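GTN Reductase (Agrobacterium tumefaciens, PDB 5N6G) is an FMN-dependent ene-reductase of the Old Yellow Enzyme family, probably reducing activated carbon-carbon double bonds with NADH or NADPH as hydride source. Local coordinates at residues A[27-32]-A[36-41]; A[69-74]-A[78-83]; A[288-293]-A[300-305]. All coordinates share one frame; numbering follows the deposited sequence.

Interaction 1: A[27-32]-A[36-41]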
loop_
_atom_site.group_PDB
_atom_site.type_symbol
_atom_site.label_atom_id
_atom_site.label_comp_id
_atom_site.label_asym_id
_atom_site.label_seq_id
_atom_site.Cartn_x
_atom_site.Cartn_y
_atom_site.Cartn_z
ATOM N N ASN A 27 3.062 -13.388 -0.208
ATOM C CA ASN A 27 3.449 -14.347 0.844
ATOM C C ASN A 27 4.486 -15.368 0.380
ATOM O O ASN A 27 4.363 -16.583 0.617
ATOM C CB ASN A 27 2.223 -15.074 1.384
ATOM C CG ASN A 27 1.107 -14.138 1.725
ATOM O OD1 ASN A 27 0.212 -13.919 0.911
ATOM N ND2 ASN A 27 1.142 -13.576 2.929
ATOM N N ARG A 28 5.540 -14.865 -0.247
ATOM C CA ARG A 28 6.593 -15.715 -0.769
ATOM C C ARG A 28 7.957 -15.321 -0.218
ATOM O O ARG A 28 8.979 -15.513 -0.880
ATOM C CB ARG A 28 6.569 -15.678 -2.288
ATOM C CG ARG A 28 5.475 -16.602 -2.834
ATOM C CD ARG A 28 5.270 -16.306 -4.260
ATOM N NE ARG A 28 4.496 -17.260 -5.056
ATOM C CZ ARG A 28 3.187 -17.169 -5.279
ATOM N NH1 ARG A 28 2.470 -16.236 -4.699
ATOM N NH2 ARG A 28 2.602 -17.993 -6.125
ATOM N N SER A 29 7.994 -14.795 1.011
ATOM C CA SER A 29 9.242 -14.385 1.659
ATOM C C SER A 29 9.338 -14.959 3.073
ATOM O O SER A 29 9.208 -14.231 4.063
ATOM C CB SER A 29 9.350 -12.860 1.677
ATOM O OG SER A 29 9.227 -12.339 0.360
ATOM N N PRO A 30 9.599 -16.259 3.194
ATOM C CA PRO A 30 9.767 -16.862 4.520
ATOM C C PRO A 30 10.805 -16.128 5.355
ATOM O O PRO A 30 11.854 -15.691 4.862
ATOM C CB PRO A 30 10.206 -18.298 4.201
ATOM C CG PRO A 30 9.673 -18.558 2.839
ATOM C CD PRO A 30 9.718 -17.258 2.118
ATOM N N GLY A 31 10.507 -16.005 6.645
ATOM C CA GLY A 31 11.393 -15.332 7.564
ATOM C C GLY A 31 11.384 -13.836 7.436
ATOM O O GLY A 31 12.236 -13.175 8.041
ATOM N N ALA A 32 10.469 -13.284 6.633
ATOM C CA ALA A 32 10.351 -11.841 6.448
ATOM C C ALA A 32 11.549 -11.258 5.705
ATOM O O ALA A 32 11.877 -10.078 5.880
ATOM C CB ALA A 32 10.166 -11.121 7.792
ATOM N N ASN A 36 15.835 -14.741 -3.696
ATOM C CA ASN A 36 16.193 -14.590 -5.109
ATOM C C ASN A 36 14.978 -14.711 -6.024
ATOM O O ASN A 36 14.909 -14.040 -7.067
ATOM C CB ASN A 36 17.225 -15.637 -5.502
ATOM C CG ASN A 36 18.569 -15.364 -4.910
ATOM O OD1 ASN A 36 18.819 -14.281 -4.396
ATOM N ND2 ASN A 36 19.456 -16.334 -5.003
ATOM N N LEU A 37 14.021 -15.570 -5.667
ATOM C CA LEU A 37 12.789 -15.668 -6.459
ATOM C C LEU A 37 12.021 -14.352 -6.450
ATOM O O LEU A 37 11.505 -13.910 -7.491
ATOM C CB LEU A 37 11.911 -16.809 -5.933
ATOM C CG LEU A 37 10.718 -17.183 -6.827
ATOM C CD1 LEU A 37 11.177 -17.802 -8.117
ATOM C CD2 LEU A 37 9.786 -18.132 -6.080
ATOM N N ASN A 38 11.943 -13.701 -5.287
ATOM C CA ASN A 38 11.320 -12.388 -5.195
ATOM C C ASN A 38 12.006 -11.400 -6.128
ATOM O O ASN A 38 11.346 -10.551 -6.755
ATOM C CB ASN A 38 11.398 -11.847 -3.762
ATOM C CG ASN A 38 10.729 -12.728 -2.709
ATOM O OD1 ASN A 38 11.172 -12.753 -1.550
ATOM N ND2 ASN A 38 9.670 -13.416 -3.070
ATOM N N ALA A 39 13.338 -11.496 -6.237
ATOM C CA ALA A 39 14.067 -10.583 -7.108
ATOM C C ALA A 39 13.710 -10.818 -8.564
ATOM O O ALA A 39 13.511 -9.862 -9.321
ATOM C CB ALA A 39 15.573 -10.715 -6.898
ATOM N N THR A 40 13.599 -12.075 -8.974
ATOM C CA THR A 40 13.198 -12.350 -10.348
ATOM C C THR A 40 11.832 -11.742 -10.636
ATOM O O THR A 40 11.620 -11.117 -11.679
ATOM C CB THR A 40 13.182 -13.859 -10.570
ATOM O OG1 THR A 40 14.511 -14.338 -10.360
ATOM C CG2 THR A 40 12.698 -14.239 -11.982
ATOM N N TYR A 41 10.893 -11.939 -9.718
ATOM C CA TYR A 41 9.526 -11.459 -9.892
ATOM C C TYR A 41 9.484 -9.962 -10.144
ATOM O O TYR A 41 8.802 -9.497 -11.070
ATOM C CB TYR A 41 8.725 -11.814 -8.647
ATOM C CG TYR A 41 7.384 -11.149 -8.434
ATOM C CD1 TYR A 41 6.275 -11.504 -9.182
ATOM C CD2 TYR A 41 7.209 -10.225 -7.410
ATOM C CE1 TYR A 41 5.036 -10.921 -8.934
ATOM C CE2 TYR A 41 5.977 -9.653 -7.154
ATOM C CZ TYR A 41 4.897 -10.022 -7.925
ATOM O OH TYR A 41 3.673 -9.480 -7.654
#

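Interaction 2: A[69-74]-A[78-83]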
loop_
_atom_site.group_PDB
_atom_site.type_symbol
_atom_site.label_atom_id
_atom_site.label_comp_id
_atom_site.label_asym_id
_atom_site.label_seq_id
_atom_site.Cartn_x
_atom_site.Cartn_y
_atom_site.Cartn_z
ATOM N N PRO A 69 7.669 -10.126 3.446
ATOM C CA PRO A 69 8.983 -9.512 3.662
ATOM C C PRO A 69 8.829 -8.219 4.443
ATOM O O PRO A 69 7.902 -7.449 4.214
ATOM C CB PRO A 69 9.474 -9.233 2.238
ATOM C CG PRO A 69 8.226 -8.966 1.500
ATOM C CD PRO A 69 7.212 -9.933 2.062
ATOM N N GLY A 70 9.756 -7.976 5.371
ATOM C CA GLY A 70 9.753 -6.769 6.164
ATOM C C GLY A 70 10.941 -5.852 5.906
ATOM O O GLY A 70 11.761 -6.078 5.018
ATOM N N LEU A 71 11.018 -4.788 6.721
ATOM C CA LEU A 71 12.130 -3.846 6.695
ATOM C C LEU A 71 12.849 -3.770 8.038
ATOM O O LEU A 71 13.553 -2.797 8.299
ATOM C CB LEU A 71 11.630 -2.464 6.278
ATOM C CG LEU A 71 11.371 -2.360 4.780
ATOM C CD1 LEU A 71 10.580 -1.088 4.491
ATOM C CD2 LEU A 71 12.668 -2.389 3.998
ATOM N N TYR A 72 12.712 -4.790 8.887
ATOM C CA TYR A 72 13.200 -4.702 10.267
ATOM C C TYR A 72 14.296 -5.712 10.595
ATOM O O TYR A 72 14.730 -5.798 11.761
ATOM C CB TYR A 72 12.016 -4.842 11.235
ATOM C CG TYR A 72 11.167 -6.082 11.046
ATOM C CD1 TYR A 72 11.504 -7.285 11.667
ATOM C CD2 TYR A 72 10.047 -6.060 10.227
ATOM C CE1 TYR A 72 10.720 -8.421 11.505
ATOM C CE2 TYR A 72 9.271 -7.183 10.040
ATOM C CZ TYR A 72 9.601 -8.359 10.668
ATOM O OH TYR A 72 8.822 -9.483 10.481
ATOM N N LYS A 73 14.784 -6.460 9.618
ATOM C CA LYS A 73 15.957 -7.312 9.768
ATOM C C LYS A 73 17.037 -6.849 8.808
ATOM O O LYS A 73 16.726 -6.425 7.689
ATOM C CB LYS A 73 15.620 -8.788 9.477
ATOM C CG LYS A 73 14.597 -9.417 10.399
ATOM C CD LYS A 73 14.342 -10.871 10.010
ATOM C CE LYS A 73 13.348 -11.537 10.950
ATOM N NZ LYS A 73 13.245 -12.992 10.677
ATOM N N ARG A 74 18.306 -6.936 9.238
ATOM C CA ARG A 74 19.406 -6.589 8.345
ATOM C C ARG A 74 19.367 -7.439 7.093
ATOM O O ARG A 74 19.626 -6.948 5.989
ATOM C CB ARG A 74 20.765 -6.778 9.032
ATOM C CG ARG A 74 20.970 -5.940 10.265
ATOM C CD ARG A 74 20.923 -4.451 9.946
ATOM N NE ARG A 74 21.888 -4.048 8.933
ATOM C CZ ARG A 74 21.811 -2.901 8.263
ATOM N NH1 ARG A 74 20.812 -2.056 8.488
ATOM N NH2 ARG A 74 22.725 -2.599 7.362
ATOM N N GLU A 78 19.181 -6.355 3.054
ATOM C CA GLU A 78 20.065 -6.894 2.028
ATOM C C GLU A 78 19.266 -7.544 0.909
ATOM O O GLU A 78 19.577 -7.367 -0.269
ATOM C CB GLU A 78 21.033 -7.910 2.652
ATOM C CG GLU A 78 21.961 -8.566 1.642
ATOM C CD GLU A 78 22.900 -7.572 0.968
ATOM O OE1 GLU A 78 23.123 -6.478 1.531
ATOM O OE2 GLU A 78 23.412 -7.887 -0.129
ATOM N N GLY A 79 18.227 -8.308 1.259
ATOM C CA GLY A 79 17.399 -8.917 0.231
ATOM C C GLY A 79 16.695 -7.890 -0.632
ATOM O O GLY A 79 16.584 -8.054 -1.848
ATOM N N TRP A 80 16.185 -6.820 -0.015
ATOM C CA TRP A 80 15.581 -5.757 -0.805
ATOM C C TRP A 80 16.597 -5.043 -1.688
ATOM O O TRP A 80 16.250 -4.578 -2.794
ATOM C CB TRP A 80 14.906 -4.752 0.103
ATOM C CG TRP A 80 13.560 -5.145 0.615
ATOM C CD1 TRP A 80 13.190 -5.246 1.926
ATOM C CD2 TRP A 80 12.380 -5.436 -0.156
ATOM N NE1 TRP A 80 11.865 -5.578 2.022
ATOM C CE2 TRP A 80 11.344 -5.715 0.763
ATOM C CE3 TRP A 80 12.102 -5.493 -1.523
ATOM C CZ2 TRP A 80 10.046 -6.039 0.358
ATOM C CZ3 TRP A 80 10.798 -5.842 -1.923
ATOM C CH2 TRP A 80 9.801 -6.101 -0.982
ATOM N N LYS A 81 17.842 -4.903 -1.218
ATOM C CA LYS A 81 18.851 -4.238 -2.035
ATOM C C LYS A 81 19.080 -4.985 -3.342
ATOM O O LYS A 81 19.285 -4.365 -4.388
ATOM C CB LYS A 81 20.149 -4.093 -1.237
ATOM C CG LYS A 81 21.250 -3.321 -1.943
ATOM C CD LYS A 81 20.874 -1.852 -2.140
ATOM C CE LYS A 81 22.030 -1.043 -2.723
ATOM N NZ LYS A 81 21.663 0.385 -2.912
ATOM N N LYS A 82 19.049 -6.313 -3.313
ATOM C CA LYS A 82 19.173 -7.062 -4.562
ATOM C C LYS A 82 18.024 -6.732 -5.509
ATOM O O LYS A 82 18.226 -6.614 -6.725
ATOM C CB LYS A 82 19.220 -8.559 -4.265
ATOM C CG LYS A 82 19.499 -9.419 -5.482
ATOM C CD LYS A 82 19.338 -10.903 -5.159
ATOM C CE LYS A 82 19.983 -11.775 -6.226
ATOM N NZ LYS A 82 21.260 -12.393 -5.743
ATOM N N ILE A 83 16.815 -6.573 -4.959
ATOM C CA ILE A 83 15.630 -6.273 -5.758
ATOM C C ILE A 83 15.714 -4.870 -6.356
ATOM O O ILE A 83 15.478 -4.680 -7.556
ATOM C CB ILE A 83 14.366 -6.451 -4.904
ATOM C CG1 ILE A 83 14.160 -7.942 -4.627
ATOM C CG2 ILE A 83 13.153 -5.823 -5.596
ATOM C CD1 ILE A 83 13.120 -8.237 -3.627
#

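Interaction 3: A[288-293]-A[300-305]. With FMN (flavin mononucleotide), chain B.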
loop_
_atom_site.group_PDB
_atom_site.type_symbol
_atom_site.label_atom_id
_atom_site.label_comp_id
_atom_site.label_asym_id
_atom_site.label_seq_id
_atom_site.Cartn_x
_atom_site.Cartn_y
_atom_site.Cartn_z
ATOM N N SER A 288 -14.346 15.683 -6.169
ATOM C CA SER A 288 -14.304 16.623 -5.051
ATOM C C SER A 288 -13.101 16.339 -4.164
ATOM O O SER A 288 -12.433 17.256 -3.659
ATOM C CB SER A 288 -15.606 16.501 -4.249
ATOM O OG SER A 288 -15.538 17.218 -3.026
ATOM N N PHE A 289 -12.824 15.056 -3.969
ATOM C CA PHE A 289 -11.679 14.597 -3.194
ATOM C C PHE A 289 -10.369 15.062 -3.820
ATOM O O PHE A 289 -9.507 15.640 -3.137
ATOM C CB PHE A 289 -11.783 13.068 -3.109
ATOM C CG PHE A 289 -10.668 12.368 -2.408
ATOM C CD1 PHE A 289 -10.316 12.666 -1.095
ATOM C CD2 PHE A 289 -9.996 11.335 -3.052
ATOM C CE1 PHE A 289 -9.307 11.965 -0.460
ATOM C CE2 PHE A 289 -8.990 10.640 -2.428
ATOM C CZ PHE A 289 -8.642 10.951 -1.133
ATOM N N LYS A 290 -10.209 14.844 -5.129
ATOM C CA LYS A 290 -9.008 15.315 -5.805
ATOM C C LYS A 290 -8.913 16.830 -5.763
ATOM O O LYS A 290 -7.820 17.384 -5.585
ATOM C CB LYS A 290 -8.984 14.844 -7.257
ATOM C CG LYS A 290 -7.711 15.252 -7.979
ATOM C CD LYS A 290 -7.696 14.730 -9.396
ATOM C CE LYS A 290 -6.367 15.067 -10.066
ATOM N NZ LYS A 290 -6.421 14.887 -11.535
ATOM N N ALA A 291 -10.045 17.524 -5.916
ATOM C CA ALA A 291 -10.005 18.983 -5.859
ATOM C C ALA A 291 -9.596 19.482 -4.485
ATOM O O ALA A 291 -8.946 20.529 -4.381
ATOM C CB ALA A 291 -11.351 19.576 -6.249
ATOM N N ALA A 292 -9.950 18.749 -3.416
ATOM C CA ALA A 292 -9.542 19.173 -2.076
ATOM C C ALA A 292 -8.025 19.133 -1.949
ATOM O O ALA A 292 -7.420 19.987 -1.296
ATOM C CB ALA A 292 -10.189 18.278 -1.029
ATOM N N TYR A 293 -7.400 18.150 -2.587
ATOM C CA TYR A 293 -5.949 18.062 -2.577
ATOM C C TYR A 293 -5.342 19.185 -3.408
ATOM O O TYR A 293 -4.451 19.909 -2.942
ATOM C CB TYR A 293 -5.511 16.703 -3.113
ATOM C CG TYR A 293 -4.018 16.505 -3.164
ATOM C CD1 TYR A 293 -3.251 16.461 -1.991
ATOM C CD2 TYR A 293 -3.374 16.336 -4.366
ATOM C CE1 TYR A 293 -1.897 16.265 -2.041
ATOM C CE2 TYR A 293 -1.996 16.133 -4.422
ATOM C CZ TYR A 293 -1.270 16.099 -3.256
ATOM O OH TYR A 293 0.098 15.918 -3.317
ATOM N N GLY A 300 1.428 16.489 -5.808
ATOM C CA GLY A 300 1.827 15.112 -5.980
ATOM C C GLY A 300 1.166 14.491 -7.192
ATOM O O GLY A 300 0.111 14.919 -7.654
ATOM N N LEU A 301 1.798 13.440 -7.685
ATOM C CA LEU A 301 1.226 12.668 -8.779
ATOM C C LEU A 301 -0.022 11.944 -8.281
ATOM O O LEU A 301 -0.002 11.301 -7.225
ATOM C CB LEU A 301 2.261 11.658 -9.290
ATOM C CG LEU A 301 1.940 11.010 -10.628
ATOM C CD1 LEU A 301 2.144 12.008 -11.743
ATOM C CD2 LEU A 301 2.806 9.774 -10.840
ATOM N N TRP A 302 -1.112 12.053 -9.026
ATOM C CA TRP A 302 -2.388 11.472 -8.629
ATOM C C TRP A 302 -2.527 10.122 -9.333
ATOM O O TRP A 302 -2.798 10.070 -10.546
ATOM C CB TRP A 302 -3.543 12.397 -9.003
ATOM C CG TRP A 302 -4.826 12.014 -8.364
ATOM C CD1 TRP A 302 -5.820 11.244 -8.910
ATOM C CD2 TRP A 302 -5.269 12.358 -7.043
ATOM N NE1 TRP A 302 -6.846 11.089 -8.009
ATOM C CE2 TRP A 302 -6.535 11.766 -6.858
ATOM C CE3 TRP A 302 -4.725 13.123 -6.007
ATOM C CZ2 TRP A 302 -7.271 11.931 -5.690
ATOM C CZ3 TRP A 302 -5.432 13.252 -4.842
ATOM C CH2 TRP A 302 -6.686 12.658 -4.686
ATOM N N ILE A 303 -2.368 9.044 -8.566
ATOM C CA ILE A 303 -2.332 7.680 -9.081
ATOM C C ILE A 303 -3.634 7.017 -8.682
ATOM O O ILE A 303 -3.965 6.972 -7.499
ATOM C CB ILE A 303 -1.148 6.872 -8.519
ATOM C CG1 ILE A 303 0.188 7.584 -8.742
ATOM C CG2 ILE A 303 -1.190 5.473 -9.110
ATOM C CD1 ILE A 303 1.371 6.874 -8.050
ATOM N N ALA A 304 -4.355 6.484 -9.648
ATOM C CA ALA A 304 -5.643 5.869 -9.374
ATOM C C ALA A 304 -5.565 4.375 -9.608
ATOM O O ALA A 304 -4.803 3.904 -10.445
ATOM C CB ALA A 304 -6.743 6.445 -10.263
ATOM N N ASN A 305 -6.396 3.650 -8.866
ATOM C CA ASN A 305 -6.440 2.204 -8.903
ATOM C C ASN A 305 -7.865 1.722 -8.727
ATOM O O ASN A 305 -8.705 2.415 -8.140
ATOM C CB ASN A 305 -5.585 1.605 -7.787
ATOM C CG ASN A 305 -5.833 0.140 -7.608
ATOM O OD1 ASN A 305 -6.574 -0.279 -6.718
ATOM N ND2 ASN A 305 -5.233 -0.663 -8.471
HETATM N N1 FMN B . -3.203 -3.545 -1.689
HETATM C C2 FMN B . -2.256 -2.936 -0.902
HETATM O O2 FMN B . -2.328 -1.722 -0.606
HETATM N N3 FMN B . -1.181 -3.668 -0.448
HETATM C C4 FMN B . -0.964 -5.014 -0.674
HETATM O O4 FMN B . 0.056 -5.565 -0.261
HETATM C C4A FMN B . -1.982 -5.655 -1.478
HETATM N N5 FMN B . -1.834 -6.924 -1.767
HETATM C C5A FMN B . -2.725 -7.484 -2.666
HETATM C C6 FMN B . -2.516 -8.796 -3.073
HETATM C C7 FMN B . -3.307 -9.371 -4.057
HETATM C C7M FMN B . -3.020 -10.788 -4.489
HETATM C C8 FMN B . -4.339 -8.631 -4.645
HETATM C C8M FMN B . -5.175 -9.201 -5.758
HETATM C C9 FMN B . -4.571 -7.323 -4.225
HETATM C C9A FMN B . -3.763 -6.745 -3.246
HETATM N N10 FMN B . -3.899 -5.388 -2.883
HETATM C C10 FMN B . -3.044 -4.821 -1.979
HETATM C "C1'" FMN B . -4.854 -4.558 -3.631
HETATM C "C2'" FMN B . -4.281 -4.155 -4.983
HETATM O "O2'" FMN B . -3.150 -3.292 -4.816
HETATM C "C3'" FMN B . -5.301 -3.459 -5.886
HETATM O "O3'" FMN B . -5.845 -2.329 -5.208
HETATM C "C4'" FMN B . -6.453 -4.364 -6.318
HETATM O "O4'" FMN B . -5.946 -5.576 -6.881
HETATM C "C5'" FMN B . -7.398 -3.671 -7.282
HETATM O "O5'" FMN B . -6.709 -3.322 -8.500
HETATM P P FMN B . -6.858 -4.126 -9.903
HETATM O O1P FMN B . -8.314 -3.991 -10.293
HETATM O O2P FMN B . -6.508 -5.569 -9.580
HETATM O O3P FMN B . -5.904 -3.452 -10.820
#

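Interaction 1: A[27-32]-A[36-41]
Arg28 meets Asn38 chiefly through its backbone: Asn38 ND2 gives a hydrogen bond to Arg28 O at 3.1 Å. The N-H points fairly straight at the oxygen (157°), which lies close to the plane of the donating amide, yet the nitrogen sits well above the carbonyl plane of Arg28. Arg28 CB also lies 3.9 Å from Asn38 ND2. The arginine chain then runs extended away from the contact, and its guanidinium group is held by the carbonyl oxygens of Gly359, Thr354 and Arg26.

At Ser29 the hydroxyl takes up the other end of the same amide, with OG donating to Asn38 OD1 over 2.8 Å, again from above the carbonyl plane. The serine torsion sets OG beside its own backbone N (chi1 -55°), within reach of the helix. Asparagine suits position 38 because one short side chain both gives and accepts. Asn35 N also bonds OD1 and Tyr363 OH also pairs with ND2, so the buried amide is gripped at both ends and its flip is fixed.

The amide of Asn38 thus ties the loop after strand 19-21, the first of the TIM barrel, to the helix 36-43 that follows it. In this flavoprotein that loop begins near the cofactor: Thr25 binds FMN, and the Arg28 side chain is about 8 Å from the bound FMN.

Interaction 2: A[69-74]-A[78-83]
The indole of Trp80 is the flat group on which this contact turns. Gly70 O lies at its edge, almost in the ring plane, where it receives the indole N-H: Trp80 NE1 to Gly70 O is 3.0 Å. Pro69 and Leu71 approach obliquely from opposite sides of that plane, near different ends of the ring system. Pro69 CG comes within 3.6 Å of Trp80 CZ2 on the benzene part. Leu71 CD2 reaches Trp80 CD1 on the pyrrole part, also at 3.6 Å, the leucine side chain running at roughly a right angle to the indole.

The N-H...O bond is bent (139°), and the nitrogen stands above the carbonyl plane of Gly70; the apolar contacts of Pro69 and Leu71 accompany it. Tryptophan fits because it offers a broad apolar surface together with a single donor for a buried carbonyl. With CG beside the backbone N (chi1 -80°), its side chain leans from the helix toward the loop. Glycine fits position 70 because a beta carbon there would come 2.4 Å from Tyr72 CE2.

Where the loop becomes helix, Lys73 is the N-cap residue, and Glu78 N to Arg74 O (3.0 Å, 162°) is the i to i+4 bond of the first turn. The charged end of Arg74 turns to a salt bridge with Glu169.

Helix 74-89 thus packs back onto the loop that leads into it from strand 50-57. Trp80 also touches Thr53 and Thr56 of that strand, Tyr42 of helix 36-43, and the ring of Phe172 edge-to-face; Leu71 reaches Ile98 of strand 94-99, the next in the barrel.

Interaction 3: A[288-293]-A[300-305]
Lys290 and Trp302 both carry CG opposite the backbone N, which directs the two side chains into the space between helix and strand. The lysine (chi1 -177°) stays extended beyond CG, so its methylenes run across one face of the indole. Lys290 CG stands over the six-membered ring, 3.9 Å from its centroid, in a CH-pi contact, while CE reaches out over the pyrrole part, 3.8 Å from Trp302 CG. A long aliphatic chain with a polar end suits this partly exposed place: the carbons cover the indole, and NZ bonds Lys321 O.

Phe289 and Tyr293 complete an aromatic cluster. Trp302 turns its edge toward the face of Phe289 in an offset edge-to-face pair, with centroids 5.6 Å apart and planes at 68°. The ring of Tyr293 meets the indole obliquely, Tyr293 CD2 lying 3.7 Å from Trp302 CZ3. Beyond it the hydroxyl accepts a hydrogen bond, Gly300 N to Tyr293 OH at 2.9 Å, which ties the residue just ahead of the strand to the helix; glycine, having no beta carbon, leaves room for that oxygen.

At the strand's far end Asn305 uses both amide atoms on FMN: OD1 accepts from FMN O3' at 2.6 Å, and ND2 donates to FMN O5' at 3.0 Å. ND2 also bonds Ala326 O of the neighbouring strand 324-327.

Helix 286-295 lies outside the barrel, its segment running nearly antiparallel (159°) to strand 301-305 in the beta-alpha-beta unit of strand 263-267, helix 286-295 and strand 301-305. Phe289 and Trp302 both reach Val266, and Phe289 also packs on helix 245-256.

All three contacts belong to one eight-stranded TIM barrel and follow in series along the chain. Interactions 1 and 2 are neighbours, their centres 10 Å apart, in the loops and helices that follow the first two barrel strands. They touch directly: Gly31 O meets Lys73 NZ at 2.8 Å and Ala32 O meets Gly70 N at 3.0 Å, both probable hydrogen bonds that tie the two loops together. Interaction 3 lies across the chain's centre, about 32 Å and 31 Å from them between centres, at the seventh strand. Interactions 1 and 2 lie together on one side, with the Arg28 and Pro69 side chains about 8 and 9 Å from FMN, whereas the strand of 288-293/300-305 carries a residue that binds it.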